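Side-chain contacts in esterase (Rhizomucor miehei, PDB 4WY5), which probably acts as a carboxylesterase of the alpha/beta hydrolase fold, hydrolysing carboxylic ester bonds: residues V195-A198 with S202-L205; N234-L237 with L242-K245. All blocks are in the same frame, centred on the assembly; numbering follows the deposited sequence.

How the contacts relate
Contacts 1 and 2 follow one another along the chain without overlapping, contact 1 closing before contact 2 opens. Both belong to the long connection between strands 185-189 and 254-259, neighbouring parallel strands of the mixed sheet of the alpha/beta hydrolase fold; helices 215-225 and 230-233 separate them in sequence. Their centres are about 18 Å apart, yet their ends meet where V195 CG2 packs 3.5 Å from L242 CD2. Contact 1 lies at the entry to helix 201-206, contact 2 within the loop leading to helix 245-248. Both are surface contacts, and the V195-L242 touch joins the beginning of this excursion from the sheet to its later part.

Contact 1: residues V195-A198 with S202-L205; sequences VSHA and SYKL
H197 and A198 pack against the ring of Y203, where the loop that follows strand 185-189 in this alpha/beta hydrolase fold turns into helix 201-206. At H197, CG stands anti to the carbonyl carbon (chi1 -62°), which leads the imidazole away from the tyrosine while CB remains against it: H197 CB lies 3.3 Å from Y203 CD2. ND1 is hydrogen-bonded to E267 OE1, and the H197 side chain also touches L218 and L264. The backbone of the same residue reaches the base of the tyrosine, with H197 O 3.3 Å from Y203 CB. The peptide link into the next residue sits over one face of the phenol ring; A198 N is 3.9 Å above the ring plane, over its centre, and H197 C lies displaced toward the rim. No hydrogen bond spans the two segments, so the contact is van der Waals packing of backbone and side chain on an aromatic face. Helix 201-206 has its own tethers, from S202 N to D266 and from S202 OG to V263 O. A198 carries on across the CD1-CE1 side of the ring, its CA 3.5 Å from Y203 CD1 and its CB 3.8 Å from Y203 CE1.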
ATOM      1  N   VAL A 195       1.699  25.780  -3.801  1.00 27.68           N
ATOM      2  CA  VAL A 195       1.828  27.125  -4.371  1.00 26.55           C
ATOM      3  C   VAL A 195       3.179  27.246  -5.055  1.00 25.11           C
ATOM      4  O   VAL A 195       3.276  27.689  -6.191  1.00 29.41           O
ATOM      5  CB  VAL A 195       1.712  28.247  -3.318  1.00 27.10           C
ATOM      6  CG1 VAL A 195       1.756  29.600  -4.004  1.00 25.60           C
ATOM      7  CG2 VAL A 195       0.425  28.128  -2.541  1.00 30.41           C
ATOM      8  N   SER A 196       4.222  26.824  -4.348  1.00 28.40           N
ATOM      9  CA  SER A 196       5.578  26.820  -4.876  1.00 29.38           C
ATOM     10  C   SER A 196       6.225  25.440  -4.710  1.00 28.17           C
ATOM     11  O   SER A 196       6.370  24.950  -3.594  1.00 27.70           O
ATOM     12  CB  SER A 196       6.414  27.891  -4.168  1.00 33.28           C
ATOM     13  OG  SER A 196       7.782  27.772  -4.517  1.00 37.86           O
ATOM     14  N   HIS A 197       6.632  24.828  -5.821  1.00 29.61           N
ATOM     15  CA  HIS A 197       7.136  23.452  -5.800  1.00 27.91           C
ATOM     16  C   HIS A 197       8.598  23.349  -5.358  1.00 32.53           C
ATOM     17  O   HIS A 197       9.007  22.311  -4.817  1.00 30.95           O
ATOM     18  CB  HIS A 197       6.984  22.788  -7.184  1.00 30.33           C
ATOM     19  CG  HIS A 197       5.569  22.663  -7.668  1.00 35.39           C
ATOM     20  ND1 HIS A 197       4.693  21.704  -7.191  1.00 31.78           N
ATOM     21  CD2 HIS A 197       4.879  23.365  -8.602  1.00 31.57           C
ATOM     22  CE1 HIS A 197       3.527  21.832  -7.801  1.00 31.81           C
ATOM     23  NE2 HIS A 197       3.614  22.830  -8.665  1.00 28.18           N
ATOM     24  N   ALA A 198       9.381  24.411  -5.580  1.00 33.00           N
ATOM     25  CA  ALA A 198      10.830  24.392  -5.318  1.00 28.18           C
ATOM     26  C   ALA A 198      11.168  24.350  -3.833  1.00 25.22           C
ATOM     27  O   ALA A 198      12.320  24.202  -3.456  1.00 33.12           O
ATOM     28  CB  ALA A 198      11.501  25.603  -5.966  1.00 33.20           C
ATOM     29  N   SER A 202      12.098  16.845  -3.481  1.00 27.43           N
ATOM     30  CA  SER A 202      11.843  15.989  -4.642  1.00 23.26           C
ATOM     31  C   SER A 202      11.750  16.775  -5.955  1.00 23.20           C
ATOM     32  O   SER A 202      12.030  16.230  -7.020  1.00 24.45           O
ATOM     33  CB  SER A 202      10.584  15.139  -4.434  1.00 22.47           C
ATOM     34  OG  SER A 202       9.477  15.906  -4.034  1.00 23.39           O
ATOM     35  N   TYR A 203      11.402  18.060  -5.879  1.00 30.52           N
ATOM     36  CA  TYR A 203      11.398  18.943  -7.057  1.00 26.49           C
ATOM     37  C   TYR A 203      12.801  19.038  -7.645  1.00 28.84           C
ATOM     38  O   TYR A 203      13.012  18.869  -8.851  1.00 26.80           O
ATOM     39  CB  TYR A 203      10.868  20.326  -6.670  1.00 24.50           C
ATOM     40  CG  TYR A 203      10.776  21.370  -7.779  1.00 33.61           C
ATOM     41  CD1 TYR A 203      11.782  22.322  -7.961  1.00 29.96           C
ATOM     42  CD2 TYR A 203       9.654  21.445  -8.604  1.00 31.27           C
ATOM     43  CE1 TYR A 203      11.686  23.300  -8.958  1.00 30.02           C
ATOM     44  CE2 TYR A 203       9.546  22.425  -9.603  1.00 33.92           C
ATOM     45  CZ  TYR A 203      10.566  23.345  -9.778  1.00 36.68           C
ATOM     46  OH  TYR A 203      10.466  24.310 -10.769  1.00 39.07           O
ATOM     47  N   LYS A 204      13.766  19.235  -6.760  1.00 28.31           N
ATOM     48  CA  LYS A 204      15.159  19.340  -7.140  1.00 26.74           C
ATOM     49  C   LYS A 204      15.698  18.011  -7.687  1.00 31.38           C
ATOM     50  O   LYS A 204      16.330  17.993  -8.746  1.00 31.71           O
ATOM     51  CB  LYS A 204      15.969  19.818  -5.928  1.00 33.19           C
ATOM     52  CG  LYS A 204      17.474  19.846  -6.107  1.00 39.31           C
ATOM     53  CD  LYS A 204      18.164  20.303  -4.802  1.00 50.20           C
ATOM     54  CE  LYS A 204      18.383  19.139  -3.819  1.00 50.47           C
ATOM     55  NZ  LYS A 204      19.224  19.500  -2.636  1.00 46.02           N
ATOM     56  N   LEU A 205      15.447  16.905  -6.979  1.00 28.44           N
ATOM     57  CA  LEU A 205      15.989  15.598  -7.383  1.00 25.01           C
ATOM     58  C   LEU A 205      15.492  15.054  -8.726  1.00 26.77           C
ATOM     59  O   LEU A 205      16.262  14.415  -9.443  1.00 24.07           O
ATOM     60  CB  LEU A 205      15.721  14.530  -6.317  1.00 23.58           C
ATOM     61  CG  LEU A 205      16.310  14.560  -4.894  1.00 35.29           C
ATOM     62  CD1 LEU A 205      16.874  15.895  -4.448  1.00 37.29           C
ATOM     63  CD2 LEU A 205      15.323  14.007  -3.867  1.00 36.17           C
TER

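Contact 2: residues N234-L237 with L242-K245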
ATOM      1  N   ASN A 234      -4.086  32.838  -4.167  1.00 39.04           N
ATOM      2  CA  ASN A 234      -4.295  32.615  -2.731  1.00 37.24           C
ATOM      3  C   ASN A 234      -5.594  31.849  -2.419  1.00 38.43           C
ATOM      4  O   ASN A 234      -6.320  32.203  -1.489  1.00 39.08           O
ATOM      5  CB  ASN A 234      -4.293  33.963  -1.990  1.00 34.08           C
ATOM      6  CG  ASN A 234      -3.951  33.827  -0.514  1.00 42.18           C
ATOM      7  OD1 ASN A 234      -3.147  32.973  -0.126  1.00 39.48           O
ATOM      8  ND2 ASN A 234      -4.563  34.673   0.321  1.00 37.80           N
ATOM      9  N   ASP A 235      -5.860  30.787  -3.180  1.00 33.58           N
ATOM     10  CA  ASP A 235      -7.110  30.018  -3.075  1.00 37.16           C
ATOM     11  C   ASP A 235      -6.815  28.516  -2.895  1.00 31.98           C
ATOM     12  O   ASP A 235      -6.262  27.889  -3.810  1.00 29.25           O
ATOM     13  CB  ASP A 235      -7.953  30.256  -4.342  1.00 36.78           C
ATOM     14  CG  ASP A 235      -9.408  29.818  -4.201  1.00 41.08           C
ATOM     15  OD1 ASP A 235      -9.708  28.955  -3.340  1.00 39.65           O
ATOM     16  OD2 ASP A 235     -10.254  30.333  -4.978  1.00 35.29           O
ATOM     17  N   LYS A 236      -7.210  27.939  -1.751  1.00 28.34           N
ATOM     18  CA  LYS A 236      -6.879  26.540  -1.436  1.00 30.68           C
ATOM     19  C   LYS A 236      -7.496  25.536  -2.424  1.00 33.03           C
ATOM     20  O   LYS A 236      -6.948  24.447  -2.621  1.00 32.74           O
ATOM     21  CB  LYS A 236      -7.283  26.140  -0.005  1.00 31.78           C
ATOM     22  CG  LYS A 236      -8.753  25.844   0.247  1.00 33.88           C
ATOM     23  CD  LYS A 236      -9.557  27.101   0.464  1.00 37.71           C
ATOM     24  CE  LYS A 236     -11.045  26.810   0.489  1.00 32.81           C
ATOM     25  NZ  LYS A 236     -11.806  28.078   0.568  1.00 32.41           N
ATOM     26  N   LEU A 237      -8.619  25.892  -3.045  1.00 29.69           N
ATOM     27  CA  LEU A 237      -9.234  25.001  -4.015  1.00 26.10           C
ATOM     28  C   LEU A 237      -8.373  24.916  -5.277  1.00 27.44           C
ATOM     29  O   LEU A 237      -8.433  23.934  -6.024  1.00 23.80           O
ATOM     30  CB  LEU A 237     -10.643  25.473  -4.368  1.00 34.03           C
ATOM     31  CG  LEU A 237     -11.686  25.504  -3.241  1.00 39.50           C
ATOM     32  CD1 LEU A 237     -13.014  26.084  -3.748  1.00 30.13           C
ATOM     33  CD2 LEU A 237     -11.894  24.116  -2.627  1.00 27.29           C
ATOM     34  N   LEU A 242      -2.565  25.273   0.710  1.00 29.51           N
ATOM     35  CA  LEU A 242      -2.991  26.427   1.510  1.00 33.36           C
ATOM     36  C   LEU A 242      -4.102  26.124   2.517  1.00 34.29           C
ATOM     37  O   LEU A 242      -4.431  26.969   3.356  1.00 33.33           O
ATOM     38  CB  LEU A 242      -3.461  27.567   0.592  1.00 28.33           C
ATOM     39  CG  LEU A 242      -2.391  28.197  -0.312  1.00 33.25           C
ATOM     40  CD1 LEU A 242      -2.963  29.331  -1.190  1.00 27.34           C
ATOM     41  CD2 LEU A 242      -1.216  28.678   0.533  1.00 28.36           C
ATOM     42  N   ALA A 243      -4.673  24.926   2.441  1.00 32.34           N
ATOM     43  CA  ALA A 243      -5.828  24.591   3.269  1.00 29.24           C
ATOM     44  C   ALA A 243      -5.518  24.690   4.762  1.00 30.67           C
ATOM     45  O   ALA A 243      -4.459  24.259   5.221  1.00 27.66           O
ATOM     46  CB  ALA A 243      -6.335  23.199   2.923  1.00 29.96           C
ATOM     47  N   THR A 244      -6.450  25.271   5.511  1.00 34.84           N
ATOM     48  CA  THR A 244      -6.337  25.361   6.965  1.00 35.61           C
ATOM     49  C   THR A 244      -6.818  24.083   7.630  1.00 38.83           C
ATOM     50  O   THR A 244      -7.444  23.235   6.990  1.00 38.11           O
ATOM     51  CB  THR A 244      -7.185  26.496   7.554  1.00 37.81           C
ATOM     52  OG1 THR A 244      -8.574  26.180   7.375  1.00 40.33           O
ATOM     53  CG2 THR A 244      -6.850  27.836   6.914  1.00 32.47           C
ATOM     54  N   LYS A 245      -6.516  23.954   8.919  1.00 36.60           N
ATOM     55  CA  LYS A 245      -7.042  22.868   9.731  1.00 35.12           C
ATOM     56  C   LYS A 245      -8.583  22.893   9.724  1.00 41.24           C
ATOM     57  O   LYS A 245      -9.239  21.834   9.704  1.00 36.06           O
ATOM     58  CB  LYS A 245      -6.480  22.975  11.150  1.00 31.17           C
ATOM     59  CG  LYS A 245      -6.659  21.756  12.025  1.00 38.48           C
ATOM     60  CD  LYS A 245      -5.758  21.852  13.264  1.00 43.13           C
ATOM     61  CE  LYS A 245      -6.349  21.113  14.450  1.00 33.48           C
ATOM     62  NZ  LYS A 245      -7.735  21.587  14.707  1.00 37.53           N
TER
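K236 packs on L242 and A243 in the more extensively buried part of this contact, a bend in the loop between helices 230-233 and 245-248 of the alpha/beta hydrolase fold. L242 CB lies 4.1 Å from K236 CB, and beyond it K236 CB rests 3.8 Å from A243 N, so the base of the lysine sits on the start of the 242-245 segment. Here A243 adds its methyl, 4.3 Å from K236 CB. With CG placed between the backbone N and the carbonyl carbon (chi1 78°) and a further bend at chi2, the lysine chain turns away toward D247; its ammonium has a long, weak ion pair with E176. No hydrogen bond crosses between the segments, but each is ordered by a local one. D235 forms an Asx turn, OD1 accepting from L237 N at 3.3 Å, fairly straight at 154° though reached from above the carboxylate plane. T244 is the N-cap of helix 245-248, its OG1 bonded to D247 N.

The N234 side buries less surface and is exposed to solvent, though its few contacts are equally short. N234, which leaves the preceding helix with positive phi, crosses L242 at about a right angle and brings a polar atom to an aliphatic branch: N234 OD1 is 3.8 Å from L242 CD1, and the same methyl lies 3.8 Å from D235 N.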